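Local coordinates for putative ferredoxin (Rhodopseudomonas palustris, PDB 4ID8), which probably carries electrons on a bound [3Fe-4S] cluster, as a single-cluster bacterial ferredoxin associated with the cytochrome CYP194A4, at residues 5-10 and 26-31. Numbering follows the deposited sequence.
Sequences LTIHVD and ELFDLD
I7 and V9 both meet the ring of F28 in the protein core. The closest approach is I7 CG2 to F28 CE1, at 3.5 Å. This methyl comes at the ring obliquely, and it also lies 3.8 Å from F28 CZ. The I7 side chain crosses that of F28 at about a right angle. I7 CG2 stands anti to the backbone N, with CG1 beside that N (chi1 -61°), and I7 CD1 comes round to 4.0 Å from F28 CZ. V9 meets the ring differently. Its CG2 sits at the edge, in the ring plane, 3.8 Å from F28 CD1. The side chains of I7 and V9 leave strand 6-9 on the same side, and both CG2 methyls meet CE1 of the ring. No hydrogen bond joins the two segments. F28 keeps CG anti to its carbonyl carbon (chi1 -52°), and the outer part of the ring reaches strand 6-9.

The chain forms two antiparallel two-stranded sheets in a domain of the 4Fe-4S single cluster family. Strand 6-9 pairs with 64-67 from the other end of the chain, and 28-30 with 36-38, close in sequence. This contact joins one sheet to the other by side chains alone. I64 of strand 64-67 and A55 of helix 49-58 also pack on F28. The V9 side chain touches the cluster and lies near C14, and F28 lies near C20; both cysteines bind the cluster.

The other side of strand 6-9 is looser and polar. H8 points away from 26-31 and is exposed, yet its ND1 hydrogen-bonds E38 OE2. T6 OG1 is hydrogen-bonded to T67 OG1.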
ATOM      1  N   LEU A   5       7.724   7.285  -8.364  1.00 20.58           N
ATOM      2  CA  LEU A   5       7.098   6.154  -7.538  1.00 22.03           C
ATOM      3  C   LEU A   5       5.578   6.126  -7.416  1.00 22.34           C
ATOM      4  O   LEU A   5       4.961   7.098  -7.010  1.00 22.52           O
ATOM      5  CB  LEU A   5       7.686   5.994  -6.136  1.00 22.68           C
ATOM      6  CG  LEU A   5       9.191   5.859  -5.867  1.00 24.69           C
ATOM      7  CD1 LEU A   5       9.344   5.654  -4.433  1.00 24.36           C
ATOM      8  CD2 LEU A   5       9.760   4.649  -6.557  1.00 26.53           C
ATOM      9  N   THR A   6       4.982   4.985  -7.787  1.00 23.96           N
ATOM     10  CA  THR A   6       3.534   4.675  -7.566  1.00 23.82           C
ATOM     11  C   THR A   6       3.362   3.340  -6.823  1.00 24.69           C
ATOM     12  O   THR A   6       4.257   2.475  -6.863  1.00 25.08           O
ATOM     13  CB  THR A   6       2.653   4.720  -8.865  1.00 23.23           C
ATOM     14  OG1 THR A   6       2.779   3.514  -9.623  1.00 23.79           O
ATOM     15  CG2 THR A   6       3.012   5.876  -9.750  1.00 22.83           C
ATOM     16  N   ILE A   7       2.221   3.196  -6.137  1.00 25.31           N
ATOM     17  CA  ILE A   7       1.879   2.009  -5.354  1.00 25.13           C
ATOM     18  C   ILE A   7       0.744   1.267  -5.995  1.00 24.16           C
ATOM     19  O   ILE A   7      -0.165   1.892  -6.496  1.00 24.49           O
ATOM     20  CB  ILE A   7       1.241   2.384  -4.048  1.00 25.83           C
ATOM     21  CG1 ILE A   7       2.135   3.207  -3.172  1.00 27.43           C
ATOM     22  CG2 ILE A   7       0.937   1.132  -3.285  1.00 27.46           C
ATOM     23  CD1 ILE A   7       3.059   2.315  -2.341  1.00 28.54           C
ATOM     24  N   HIS A   8       0.773  -0.053  -5.949  1.00 22.89           N
ATOM     25  CA  HIS A   8      -0.393  -0.857  -6.309  1.00 22.70           C
ATOM     26  C   HIS A   8      -0.602  -1.993  -5.325  1.00 21.74           C
ATOM     27  O   HIS A   8       0.334  -2.674  -4.956  1.00 22.66           O
ATOM     28  CB  HIS A   8      -0.203  -1.394  -7.732  1.00 22.57           C
ATOM     29  CG  HIS A   8      -1.204  -2.423  -8.156  1.00 21.34           C
ATOM     30  ND1 HIS A   8      -2.555  -2.155  -8.267  1.00 19.88           N
ATOM     31  CD2 HIS A   8      -1.039  -3.710  -8.547  1.00 20.41           C
ATOM     32  CE1 HIS A   8      -3.182  -3.259  -8.658  1.00 22.12           C
ATOM     33  NE2 HIS A   8      -2.284  -4.218  -8.826  1.00 21.58           N
ATOM     34  N   VAL A   9      -1.834  -2.242  -4.915  1.00 21.90           N
ATOM     35  CA  VAL A   9      -2.122  -3.476  -4.161  1.00 20.05           C
ATOM     36  C   VAL A   9      -2.762  -4.481  -5.052  1.00 21.26           C
ATOM     37  O   VAL A   9      -3.786  -4.208  -5.664  1.00 23.32           O
ATOM     38  CB  VAL A   9      -3.105  -3.200  -3.014  1.00 20.07           C
ATOM     39  CG1 VAL A   9      -3.350  -4.466  -2.200  1.00 16.77           C
ATOM     40  CG2 VAL A   9      -2.612  -2.037  -2.155  1.00 16.22           C
ATOM     41  N   ASP A  10      -2.215  -5.670  -5.130  1.00 22.34           N
ATOM     42  CA  ASP A  10      -2.841  -6.727  -5.931  1.00 23.12           C
ATOM     43  C   ASP A  10      -3.998  -7.323  -5.142  1.00 24.11           C
ATOM     44  O   ASP A  10      -3.809  -7.887  -4.075  1.00 23.79           O
ATOM     45  CB  ASP A  10      -1.789  -7.789  -6.227  1.00 23.34           C
ATOM     46  CG  ASP A  10      -2.300  -8.946  -7.095  1.00 26.12           C
ATOM     47  OD1 ASP A  10      -1.447  -9.537  -7.785  1.00 29.33           O
ATOM     48  OD2 ASP A  10      -3.497  -9.305  -7.081  1.00 26.69           O
ATOM     49  N   GLU A  26      -1.909   7.397   4.789  1.00 26.49           N
ATOM     50  CA  GLU A  26      -1.920   8.397   3.734  1.00 26.53           C
ATOM     51  C   GLU A  26      -1.887   7.762   2.362  1.00 25.47           C
ATOM     52  O   GLU A  26      -2.262   8.388   1.397  1.00 26.71           O
ATOM     53  CB  GLU A  26      -0.719   9.365   3.890  1.00 27.05           C
ATOM     54  CG  GLU A  26      -0.509   9.970   5.305  1.00 30.31           C
ATOM     55  CD  GLU A  26       0.487   9.173   6.211  1.00 36.11           C
ATOM     56  OE1 GLU A  26       0.874   8.019   5.891  1.00 32.18           O
ATOM     57  OE2 GLU A  26       0.895   9.724   7.271  1.00 39.13           O
ATOM     58  N   LEU A  27      -1.467   6.516   2.261  1.00 23.60           N
ATOM     59  CA  LEU A  27      -1.229   5.933   0.977  1.00 21.41           C
ATOM     60  C   LEU A  27      -2.211   4.827   0.567  1.00 21.40           C
ATOM     61  O   LEU A  27      -2.330   4.539  -0.619  1.00 21.72           O
ATOM     62  CB  LEU A  27       0.228   5.407   0.960  1.00 22.05           C
ATOM     63  CG  LEU A  27       1.403   6.395   0.902  1.00 21.70           C
ATOM     64  CD1 LEU A  27       2.696   5.678   1.077  1.00 21.01           C
ATOM     65  CD2 LEU A  27       1.402   7.150  -0.451  1.00 21.24           C
ATOM     66  N   PHE A  28      -2.847   4.174   1.546  1.00 20.62           N
ATOM     67  CA  PHE A  28      -3.828   3.089   1.342  1.00 20.54           C
ATOM     68  C   PHE A  28      -5.188   3.437   1.945  1.00 20.28           C
ATOM     69  O   PHE A  28      -5.256   4.167   2.913  1.00 19.47           O
ATOM     70  CB  PHE A  28      -3.295   1.800   1.935  1.00 19.25           C
ATOM     71  CG  PHE A  28      -1.890   1.460   1.446  1.00 19.53           C
ATOM     72  CD1 PHE A  28      -1.705   0.646   0.339  1.00 18.78           C
ATOM     73  CD2 PHE A  28      -0.762   1.970   2.089  1.00 16.40           C
ATOM     74  CE1 PHE A  28      -0.421   0.364  -0.120  1.00 19.02           C
ATOM     75  CE2 PHE A  28       0.498   1.706   1.618  1.00 16.54           C
ATOM     76  CZ  PHE A  28       0.676   0.893   0.524  1.00 15.84           C
ATOM     77  N   ASP A  29      -6.252   2.991   1.290  1.00 21.04           N
ATOM     78  CA  ASP A  29      -7.605   2.939   1.882  1.00 21.11           C
ATOM     79  C   ASP A  29      -8.071   1.510   1.870  1.00 20.95           C
ATOM     80  O   ASP A  29      -7.729   0.729   1.012  1.00 20.09           O
ATOM     81  CB  ASP A  29      -8.614   3.762   1.096  1.00 20.52           C
ATOM     82  CG  ASP A  29      -8.484   5.243   1.368  1.00 25.47           C
ATOM     83  OD1 ASP A  29      -8.158   5.642   2.512  1.00 29.86           O
ATOM     84  OD2 ASP A  29      -8.704   6.040   0.442  1.00 31.21           O
ATOM     85  N   LEU A  30      -8.850   1.182   2.868  1.00 21.29           N
ATOM     86  CA  LEU A  30      -9.447  -0.139   2.996  1.00 21.15           C
ATOM     87  C   LEU A  30     -10.912  -0.114   2.586  1.00 20.47           C
ATOM     88  O   LEU A  30     -11.662   0.774   3.019  1.00 19.92           O
ATOM     89  CB  LEU A  30      -9.377  -0.588   4.453  1.00 19.43           C
ATOM     90  CG  LEU A  30      -8.025  -0.688   5.077  1.00 21.08           C
ATOM     91  CD1 LEU A  30      -8.346  -1.189   6.406  1.00 22.49           C
ATOM     92  CD2 LEU A  30      -7.163  -1.680   4.307  1.00 19.90           C
ATOM     93  N   ASP A  31     -11.334  -1.120   1.825  1.00 19.59           N
ATOM     94  CA  ASP A  31     -12.773  -1.253   1.525  1.00 20.76           C
ATOM     95  C   ASP A  31     -13.565  -1.854   2.712  1.00 21.41           C
ATOM     96  O   ASP A  31     -13.027  -2.049   3.787  1.00 23.21           O
ATOM     97  CB  ASP A  31     -13.030  -1.983   0.218  1.00 19.40           C
ATOM     98  CG  ASP A  31     -12.666  -3.437   0.283  1.00 20.07           C
ATOM     99  OD1 ASP A  31     -12.659  -4.071   1.342  1.00 21.12           O
ATOM    100  OD2 ASP A  31     -12.383  -3.971  -0.749  1.00 22.64           O
TER